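Local coordinates for protein D-mandelate dehydrogenase (Rhodotorula graminis, PDB 2W2K) that probably interconverts D-mandelate and its 2-keto acid with a nicotinamide coenzyme, at residues 79-84 / 102-107. Residues are numbered along the deposited sequence; the frame is centred on the assembly and turned at random.
Sequences SSLKVF and RGVAFA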
loop_
_atom_site.group_PDB
_atom_site.type_symbol
_atom_site.label_atom_id
_atom_site.label_comp_id
_atom_site.label_asym_id
_atom_site.label_seq_id
_atom_site.Cartn_x
_atom_site.Cartn_y
_atom_site.Cartn_z
ATOM N N SER B 79 -19.263 -31.231 33.087
ATOM C CA SER B 79 -20.271 -31.714 32.117
ATOM C C SER B 79 -21.429 -30.726 31.849
ATOM O O SER B 79 -22.173 -30.879 30.853
ATOM C CB SER B 79 -20.817 -33.087 32.530
ATOM O OG SER B 79 -19.923 -34.088 32.062
ATOM N N SER B 80 -21.557 -29.728 32.726
ATOM C CA SER B 80 -22.474 -28.570 32.546
ATOM C C SER B 80 -22.120 -27.658 31.347
ATOM O O SER B 80 -22.961 -26.847 30.875
ATOM C CB SER B 80 -22.457 -27.708 33.831
ATOM O OG SER B 80 -21.142 -27.227 34.132
ATOM N N LEU B 81 -20.893 -27.787 30.838
ATOM C CA LEU B 81 -20.415 -26.875 29.764
ATOM C C LEU B 81 -21.179 -27.088 28.441
ATOM O O LEU B 81 -21.293 -28.228 27.958
ATOM C CB LEU B 81 -18.877 -26.990 29.567
ATOM C CG LEU B 81 -18.198 -26.191 28.442
ATOM C CD1 LEU B 81 -18.234 -24.663 28.683
ATOM C CD2 LEU B 81 -16.723 -26.659 28.306
ATOM N N LYS B 82 -21.718 -26.001 27.884
ATOM C CA LYS B 82 -22.489 -26.027 26.612
ATOM C C LYS B 82 -21.827 -25.309 25.404
ATOM O O LYS B 82 -22.073 -25.693 24.251
ATOM C CB LYS B 82 -23.933 -25.485 26.812
ATOM C CG LYS B 82 -24.867 -26.460 27.611
ATOM C CD LYS B 82 -26.323 -25.919 27.775
ATOM C CE LYS B 82 -27.229 -27.056 28.269
ATOM N NZ LYS B 82 -28.646 -26.620 28.501
ATOM N N VAL B 83 -20.995 -24.288 25.645
ATOM C CA VAL B 83 -20.488 -23.451 24.533
ATOM C C VAL B 83 -19.189 -22.707 24.873
ATOM O O VAL B 83 -19.016 -22.262 26.017
ATOM C CB VAL B 83 -21.615 -22.421 24.007
ATOM C CG1 VAL B 83 -22.108 -21.474 25.118
ATOM C CG2 VAL B 83 -21.144 -21.591 22.782
ATOM N N PHE B 84 -18.317 -22.552 23.867
ATOM C CA PHE B 84 -17.023 -21.823 23.959
ATOM C C PHE B 84 -16.968 -20.880 22.736
ATOM O O PHE B 84 -17.013 -21.366 21.594
ATOM C CB PHE B 84 -15.884 -22.884 23.900
ATOM C CG PHE B 84 -14.450 -22.365 24.104
ATOM C CD1 PHE B 84 -14.117 -20.984 24.131
ATOM C CD2 PHE B 84 -13.408 -23.294 24.203
ATOM C CE1 PHE B 84 -12.753 -20.560 24.292
ATOM C CE2 PHE B 84 -12.047 -22.890 24.375
ATOM C CZ PHE B 84 -11.721 -21.518 24.421
ATOM N N ARG B 102 -17.637 -34.084 23.804
ATOM C CA ARG B 102 -18.252 -33.782 25.110
ATOM C C ARG B 102 -19.578 -33.010 25.002
ATOM O O ARG B 102 -20.141 -32.569 26.020
ATOM C CB ARG B 102 -17.277 -32.994 26.013
ATOM C CG ARG B 102 -16.086 -33.783 26.519
ATOM C CD ARG B 102 -15.247 -32.986 27.521
ATOM N NE ARG B 102 -15.734 -33.003 28.909
ATOM C CZ ARG B 102 -15.613 -34.025 29.761
ATOM N NH1 ARG B 102 -15.070 -35.197 29.385
ATOM N NH2 ARG B 102 -16.084 -33.893 30.998
ATOM N N GLY B 103 -20.073 -32.833 23.778
ATOM C CA GLY B 103 -21.335 -32.123 23.559
ATOM C C GLY B 103 -21.226 -30.606 23.690
ATOM O O GLY B 103 -22.228 -29.954 23.945
ATOM N N VAL B 104 -20.009 -30.062 23.500
ATOM C CA VAL B 104 -19.728 -28.622 23.607
ATOM C C VAL B 104 -19.654 -27.975 22.210
ATOM O O VAL B 104 -18.851 -28.395 21.383
ATOM C CB VAL B 104 -18.398 -28.325 24.383
ATOM C CG1 VAL B 104 -18.165 -26.780 24.524
ATOM C CG2 VAL B 104 -18.377 -29.034 25.762
ATOM N N ALA B 105 -20.485 -26.949 21.980
ATOM C CA ALA B 105 -20.527 -26.189 20.727
ATOM C C ALA B 105 -19.402 -25.155 20.708
ATOM O O ALA B 105 -19.108 -24.545 21.737
ATOM C CB ALA B 105 -21.900 -25.469 20.589
ATOM N N PHE B 106 -18.779 -24.951 19.544
ATOM C CA PHE B 106 -17.711 -23.938 19.395
ATOM C C PHE B 106 -18.089 -22.861 18.348
ATOM O O PHE B 106 -18.738 -23.153 17.335
ATOM C CB PHE B 106 -16.367 -24.612 19.034
ATOM C CG PHE B 106 -15.162 -23.665 19.024
ATOM C CD1 PHE B 106 -14.641 -23.145 20.225
ATOM C CD2 PHE B 106 -14.523 -23.336 17.816
ATOM C CE1 PHE B 106 -13.521 -22.268 20.225
ATOM C CE2 PHE B 106 -13.406 -22.467 17.802
ATOM C CZ PHE B 106 -12.911 -21.927 19.022
ATOM N N ALA B 107 -17.680 -21.626 18.616
ATOM C CA ALA B 107 -17.742 -20.524 17.654
ATOM C C ALA B 107 -16.406 -19.786 17.621
ATOM O O ALA B 107 -15.842 -19.444 18.683
ATOM C CB ALA B 107 -18.856 -19.544 18.038
HETATM O O HOH W 1 -19.870 -31.040 28.393
HETATM O O HOH W 2 -24.283 -27.501 23.428
#
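A beta-alpha-beta unit closes one side of the five-stranded parallel sheet in this dehydrogenase: strand 83-86, helix 96-101 and strand 105-107, the last being outermost within the chain. Segments 79-84 and 102-107 run in the same direction and join through three backbone hydrogen bonds in parallel register. A105 N donates to K82 O at 3.0 Å, coming from above the carbonyl plane; F84 N meets A105 O almost along the C=O axis; A107 N reaches F84 O in the carbonyl plane. V83 and A105 share the face packed against F327 of helix 310-330.

F84 and F106 sit on the opposite face, with helix 96-101 beside F106. Both rings leave anti to the backbone N, so the side chains run alongside each other, but their planes stand at 89°. The result is a T-shaped pair with centroids 5.4 Å apart: the edge of F106 is directed at the face of F84, CE1 lying over it and offset toward the rim. Replacing F84 with an alanine would probably cost F106 this aromatic face and loosen the packing against I55 and W69.

Farther back on the same side, L81 and V104 cross obliquely, with L81 CD2 3.9 Å from V104 CG2. V104 CG1, anti to its own backbone N, rests near both L81 CG and V83 N.

Toward S79 and R102 the backbones draw apart, and two waters bridge them where pairing begins. One water sits between L81 O and R102 O, 2.8 Å from the latter; a second donates to K82 O and G103 O. K82 O is therefore gripped twice, by A105 N and by that second water, whose oxygen lies 3.2 Å from G103 O.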